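Local coordinates for protein NAD(P)H-flavin oxidoreductase (Agrobacterium tumefaciens str. C58, PDB 2FRE) that binds flavin mononucleotide and, as a nitroreductase-family enzyme, probably uses NAD(P)H to carry out flavin-dependent reductions, at residues 82-96 / 149-163. Residues are numbered along the deposited sequence; the frame is centred on the assembly and turned at random.
Sequences AKNASVLLFVISRDH and IPDGFKVEAGVAIGT
V87 to R94 pair antiparallel with F153 to I161 as neighbouring strands of the nitroreductase-fold sheet, their short axes 4.4 Å apart at closest. S86 and V87 form a classic beta bulge at the strand's start, both donating to I161 O; a second, E156 and A157 opposite V91, shifts the register by one, both donating to V91 O, the E156 N bond to V91 O being the shorter at 2.8 Å. On one face, L89, V91, V159 and I161 form an aliphatic patch. L89 CG sits between its backbone N and carbonyl carbon (chi1 64°), which lays the side chain alongside V159, with CD1 3.7 Å from V159 CB, and CD2 meets I161 CD1. On the other face the small residues A160 and G158 suit their places: A160 CB packs on L88 CD2 and A85 CB, and G158, having no side chain, lets F90 CD1 lie 3.6 Å from its CA. Farther along, I92 and I149 meet tip to tip through their CD1 methyls. R94, its CG anti to the backbone N (chi1 -164°), lays CG over one face of the F153 ring as a CH-pi contact, 4.0 Å from the centroid; its guanidinium plane stands 52° from the ring, with F153 CZ beneath one face. F195 of the second subunit meets F153 edge-to-face. G152, at the turn entering the strand, has a positive phi that favours glycine, and its O receives D95 N at 2.8 Å. E156 brings OE2 to S93 OG, although the hydroxyl's position is less certain; S111 OG also bonds OE2, and K154 NZ forms a salt bridge with OE1. Backbone hydrogen bonds thus set the pairing and apolar side chains cover both faces, with polar groups gathered at the bulge, where S111 and K154 hold the carboxylate; A157 there lies about 4 Å from bound FMN by its side chain.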
loop_
_atom_site.group_PDB
_atom_site.type_symbol
_atom_site.label_atom_id
_atom_site.label_comp_id
_atom_site.label_asym_id
_atom_site.label_seq_id
_atom_site.Cartn_x
_atom_site.Cartn_y
_atom_site.Cartn_z
ATOM N N ALA A 82 9.137 -19.570 -6.729
ATOM C CA ALA A 82 9.043 -18.360 -7.551
ATOM C C ALA A 82 9.619 -18.523 -8.969
ATOM O O ALA A 82 9.268 -17.762 -9.872
ATOM C CB ALA A 82 9.688 -17.192 -6.851
ATOM N N LYS A 83 10.492 -19.505 -9.158
ATOM C CA LYS A 83 11.070 -19.770 -10.469
ATOM C C LYS A 83 10.021 -20.218 -11.454
ATOM O O LYS A 83 10.284 -20.225 -12.644
ATOM C CB LYS A 83 12.183 -20.815 -10.390
ATOM C CG LYS A 83 11.751 -22.220 -10.026
ATOM C CD LYS A 83 12.964 -23.004 -9.594
ATOM C CE LYS A 83 12.657 -24.424 -9.236
ATOM N NZ LYS A 83 13.929 -25.150 -8.851
ATOM N N ASN A 84 8.851 -20.612 -10.954
ATOM C CA ASN A 84 7.753 -21.056 -11.800
ATOM C C ASN A 84 6.655 -20.000 -11.998
ATOM O O ASN A 84 5.631 -20.270 -12.622
ATOM C CB ASN A 84 7.184 -22.369 -11.248
ATOM C CG ASN A 84 8.172 -23.520 -11.368
ATOM O OD1 ASN A 84 8.923 -23.603 -12.335
ATOM N ND2 ASN A 84 8.193 -24.397 -10.377
ATOM N N ALA A 85 6.894 -18.785 -11.494
ATOM C CA ALA A 85 5.999 -17.673 -11.725
ATOM C C ALA A 85 6.137 -17.204 -13.176
ATOM O O ALA A 85 7.064 -17.598 -13.884
ATOM C CB ALA A 85 6.320 -16.540 -10.775
ATOM N N SER A 86 5.203 -16.360 -13.599
ATOM C CA SER A 86 5.176 -15.845 -14.961
ATOM C C SER A 86 6.018 -14.584 -15.124
ATOM O O SER A 86 6.509 -14.307 -16.219
ATOM C CB SER A 86 3.734 -15.537 -15.385
ATOM O OG SER A 86 2.994 -16.710 -15.578
ATOM N N VAL A 87 6.145 -13.823 -14.040
ATOM C CA VAL A 87 6.862 -12.558 -14.005
ATOM C C VAL A 87 7.546 -12.456 -12.648
ATOM O O VAL A 87 6.972 -12.854 -11.636
ATOM C CB VAL A 87 5.869 -11.356 -14.180
ATOM C CG1 VAL A 87 6.546 -10.030 -13.901
ATOM C CG2 VAL A 87 5.252 -11.359 -15.558
ATOM N N LEU A 88 8.779 -11.950 -12.642
ATOM C CA LEU A 88 9.448 -11.530 -11.428
ATOM C C LEU A 88 9.801 -10.051 -11.579
ATOM O O LEU A 88 10.201 -9.605 -12.662
ATOM C CB LEU A 88 10.710 -12.356 -11.165
ATOM C CG LEU A 88 10.474 -13.796 -10.704
ATOM C CD1 LEU A 88 11.728 -14.620 -10.814
ATOM C CD2 LEU A 88 9.989 -13.813 -9.295
ATOM N N LEU A 89 9.658 -9.297 -10.490
ATOM C CA LEU A 89 10.051 -7.912 -10.483
ATOM C C LEU A 89 10.458 -7.458 -9.085
ATOM O O LEU A 89 10.147 -8.113 -8.096
ATOM C CB LEU A 89 8.907 -7.031 -11.023
ATOM C CG LEU A 89 7.585 -6.970 -10.241
ATOM C CD1 LEU A 89 7.619 -5.952 -9.103
ATOM C CD2 LEU A 89 6.438 -6.605 -11.186
ATOM N N PHE A 90 11.152 -6.331 -9.028
ATOM C CA PHE A 90 11.533 -5.723 -7.769
ATOM C C PHE A 90 10.894 -4.343 -7.657
ATOM O O PHE A 90 10.903 -3.527 -8.601
ATOM C CB PHE A 90 13.062 -5.725 -7.604
ATOM C CG PHE A 90 13.639 -7.103 -7.619
ATOM C CD1 PHE A 90 13.600 -7.902 -6.467
ATOM C CD2 PHE A 90 14.132 -7.645 -8.791
ATOM C CE1 PHE A 90 14.090 -9.202 -6.487
ATOM C CE2 PHE A 90 14.613 -8.947 -8.831
ATOM C CZ PHE A 90 14.588 -9.738 -7.676
ATOM N N VAL A 91 10.294 -4.117 -6.497
ATOM C CA VAL A 91 9.726 -2.839 -6.160
ATOM C C VAL A 91 10.792 -2.018 -5.436
ATOM O O VAL A 91 11.345 -2.431 -4.431
ATOM C CB VAL A 91 8.475 -2.954 -5.281
ATOM C CG1 VAL A 91 7.939 -1.559 -4.984
ATOM C CG2 VAL A 91 7.418 -3.814 -5.943
ATOM N N ILE A 92 11.075 -0.857 -5.998
ATOM C CA ILE A 92 12.157 -0.002 -5.573
ATOM C C ILE A 92 11.547 1.340 -5.228
ATOM O O ILE A 92 10.480 1.671 -5.746
ATOM C CB ILE A 92 13.150 0.148 -6.744
ATOM C CG1 ILE A 92 13.817 -1.194 -7.006
ATOM C CG2 ILE A 92 14.198 1.234 -6.490
ATOM C CD1 ILE A 92 14.048 -1.414 -8.437
ATOM N N SER A 93 12.201 2.116 -4.373
ATOM C CA SER A 93 11.757 3.498 -4.128
ATOM C C SER A 93 12.920 4.466 -3.978
ATOM O O SER A 93 13.965 4.120 -3.432
ATOM C CB SER A 93 10.862 3.588 -2.892
ATOM O OG SER A 93 11.590 3.298 -1.719
ATOM N N ARG A 94 12.696 5.688 -4.437
ATOM C CA ARG A 94 13.664 6.788 -4.289
ATOM C C ARG A 94 13.578 7.285 -2.847
ATOM O O ARG A 94 12.513 7.693 -2.411
ATOM C CB ARG A 94 13.337 7.911 -5.276
ATOM C CG ARG A 94 14.463 8.917 -5.477
ATOM C CD ARG A 94 14.116 10.021 -6.463
ATOM N NE ARG A 94 15.326 10.457 -7.171
ATOM C CZ ARG A 94 15.462 10.583 -8.495
ATOM N NH1 ARG A 94 14.457 10.349 -9.329
ATOM N NH2 ARG A 94 16.629 10.971 -8.988
ATOM N N ASP A 95 14.688 7.230 -2.108
ATOM C CA ASP A 95 14.663 7.541 -0.663
ATOM C C ASP A 95 14.811 9.032 -0.358
ATOM O O ASP A 95 15.009 9.434 0.792
ATOM C CB ASP A 95 15.721 6.745 0.105
ATOM C CG ASP A 95 17.152 7.158 -0.225
ATOM O OD1 ASP A 95 17.422 8.301 -0.660
ATOM O OD2 ASP A 95 18.023 6.303 -0.027
ATOM N N HIS A 96 14.685 9.843 -1.392
ATOM C CA HIS A 96 14.856 11.268 -1.259
ATOM C C HIS A 96 14.066 11.916 -2.362
ATOM O O HIS A 96 13.672 11.260 -3.319
ATOM C CB HIS A 96 16.321 11.608 -1.463
ATOM C CG HIS A 96 16.856 11.127 -2.777
ATOM N ND1 HIS A 96 16.978 11.950 -3.875
ATOM C CD2 HIS A 96 17.265 9.902 -3.182
ATOM C CE1 HIS A 96 17.450 11.255 -4.894
ATOM N NE2 HIS A 96 17.640 10.011 -4.498
ATOM N N ILE A 149 20.807 -0.290 -10.023
ATOM C CA ILE A 149 19.973 0.625 -9.288
ATOM C C ILE A 149 20.866 1.757 -8.801
ATOM O O ILE A 149 21.895 1.484 -8.185
ATOM C CB ILE A 149 19.262 -0.086 -8.142
ATOM C CG1 ILE A 149 18.283 -1.111 -8.744
ATOM C CG2 ILE A 149 18.545 0.945 -7.227
ATOM C CD1 ILE A 149 17.782 -2.097 -7.778
ATOM N N PRO A 150 20.484 3.020 -9.088
ATOM C CA PRO A 150 21.333 4.159 -8.730
ATOM C C PRO A 150 21.311 4.420 -7.241
ATOM O O PRO A 150 20.447 3.906 -6.535
ATOM C CB PRO A 150 20.692 5.340 -9.479
ATOM C CG PRO A 150 19.607 4.744 -10.333
ATOM C CD PRO A 150 19.241 3.466 -9.736
ATOM N N ASP A 151 22.268 5.215 -6.783
ATOM C CA ASP A 151 22.354 5.632 -5.400
ATOM C C ASP A 151 21.088 6.389 -5.029
ATOM O O ASP A 151 20.531 7.131 -5.849
ATOM C CB ASP A 151 23.585 6.535 -5.163
ATOM C CG ASP A 151 24.912 5.815 -5.423
ATOM O OD1 ASP A 151 24.915 4.568 -5.607
ATOM O OD2 ASP A 151 25.966 6.496 -5.447
ATOM N N GLY A 152 20.633 6.189 -3.798
ATOM C CA GLY A 152 19.466 6.898 -3.306
ATOM C C GLY A 152 18.172 6.211 -3.682
ATOM O O GLY A 152 17.111 6.799 -3.530
ATOM N N PHE A 153 18.265 4.989 -4.210
ATOM C CA PHE A 153 17.092 4.149 -4.448
ATOM C C PHE A 153 17.177 2.900 -3.596
ATOM O O PHE A 153 18.215 2.242 -3.561
ATOM C CB PHE A 153 16.991 3.784 -5.927
ATOM C CG PHE A 153 16.537 4.928 -6.792
ATOM C CD1 PHE A 153 15.193 5.063 -7.119
ATOM C CD2 PHE A 153 17.438 5.867 -7.255
ATOM C CE1 PHE A 153 14.748 6.104 -7.888
ATOM C CE2 PHE A 153 17.004 6.928 -8.032
ATOM C CZ PHE A 153 15.647 7.041 -8.352
ATOM N N LYS A 154 16.074 2.576 -2.935
ATOM C CA LYS A 154 15.975 1.464 -2.006
ATOM C C LYS A 154 15.174 0.297 -2.612
ATOM O O LYS A 154 14.129 0.507 -3.243
ATOM C CB LYS A 154 15.304 1.954 -0.722
ATOM C CG LYS A 154 14.907 0.874 0.243
ATOM C CD LYS A 154 14.396 1.435 1.552
ATOM C CE LYS A 154 13.587 0.440 2.345
ATOM N NZ LYS A 154 13.891 -0.971 1.981
ATOM N N VAL A 155 15.668 -0.922 -2.405
ATOM C CA VAL A 155 14.945 -2.128 -2.776
ATOM C C VAL A 155 13.955 -2.435 -1.645
ATOM O O VAL A 155 14.352 -2.689 -0.517
ATOM C CB VAL A 155 15.901 -3.328 -3.002
ATOM C CG1 VAL A 155 15.111 -4.568 -3.420
ATOM C CG2 VAL A 155 16.965 -2.980 -4.057
ATOM N N GLU A 156 12.673 -2.359 -1.949
ATOM C CA GLU A 156 11.624 -2.607 -0.980
ATOM C C GLU A 156 11.273 -4.078 -0.915
ATOM O O GLU A 156 11.228 -4.650 0.171
ATOM C CB GLU A 156 10.355 -1.821 -1.346
ATOM C CG GLU A 156 10.548 -0.297 -1.395
ATOM C CD GLU A 156 10.827 0.311 -0.038
ATOM O OE1 GLU A 156 10.630 -0.387 0.981
ATOM O OE2 GLU A 156 11.217 1.491 0.022
ATOM N N ALA A 157 10.990 -4.685 -2.068
ATOM C CA ALA A 157 10.546 -6.075 -2.106
ATOM C C ALA A 157 10.625 -6.683 -3.506
ATOM O O ALA A 157 10.620 -5.972 -4.504
ATOM C CB ALA A 157 9.119 -6.177 -1.574
ATOM N N GLY A 158 10.730 -8.008 -3.568
ATOM C CA GLY A 158 10.534 -8.720 -4.822
ATOM C C GLY A 158 9.068 -9.099 -4.956
ATOM O O GLY A 158 8.352 -9.162 -3.965
ATOM N N VAL A 159 8.628 -9.351 -6.181
ATOM C CA VAL A 159 7.259 -9.761 -6.440
ATOM C C VAL A 159 7.246 -10.806 -7.528
ATOM O O VAL A 159 7.811 -10.593 -8.605
ATOM C CB VAL A 159 6.381 -8.578 -6.882
ATOM C CG1 VAL A 159 4.967 -9.035 -7.125
ATOM C CG2 VAL A 159 6.406 -7.467 -5.832
ATOM N N ALA A 160 6.603 -11.930 -7.224
ATOM C CA ALA A 160 6.340 -12.994 -8.174
ATOM C C ALA A 160 4.852 -12.913 -8.556
ATOM O O ALA A 160 3.978 -12.793 -7.673
ATOM C CB ALA A 160 6.643 -14.318 -7.547
ATOM N N ILE A 161 4.576 -12.948 -9.861
ATOM C CA ILE A 161 3.221 -12.917 -10.377
ATOM C C ILE A 161 3.013 -14.049 -11.372
ATOM O O ILE A 161 3.878 -14.322 -12.197
ATOM C CB ILE A 161 2.885 -11.594 -11.100
ATOM C CG1 ILE A 161 3.539 -10.387 -10.409
ATOM C CG2 ILE A 161 1.347 -11.430 -11.172
ATOM C CD1 ILE A 161 3.416 -9.061 -11.202
ATOM N N GLY A 162 1.858 -14.702 -11.288
ATOM C CA GLY A 162 1.569 -15.818 -12.167
ATOM C C GLY A 162 0.162 -16.332 -12.010
ATOM O O GLY A 162 -0.689 -15.720 -11.340
ATOM N N THR A 163 -0.082 -17.459 -12.655
ATOM C CA THR A 163 -1.373 -18.106 -12.640
ATOM C C THR A 163 -1.327 -19.321 -11.725
ATOM O O THR A 163 -0.467 -20.195 -11.880
ATOM C CB THR A 163 -1.772 -18.529 -14.047
ATOM O OG1 THR A 163 -1.851 -17.362 -14.883
ATOM C CG2 THR A 163 -3.110 -19.250 -14.039
HETATM O O HOH W 1 2.276 -18.692 -13.641
HETATM O O HOH W 2 0.405 -16.477 -16.086
#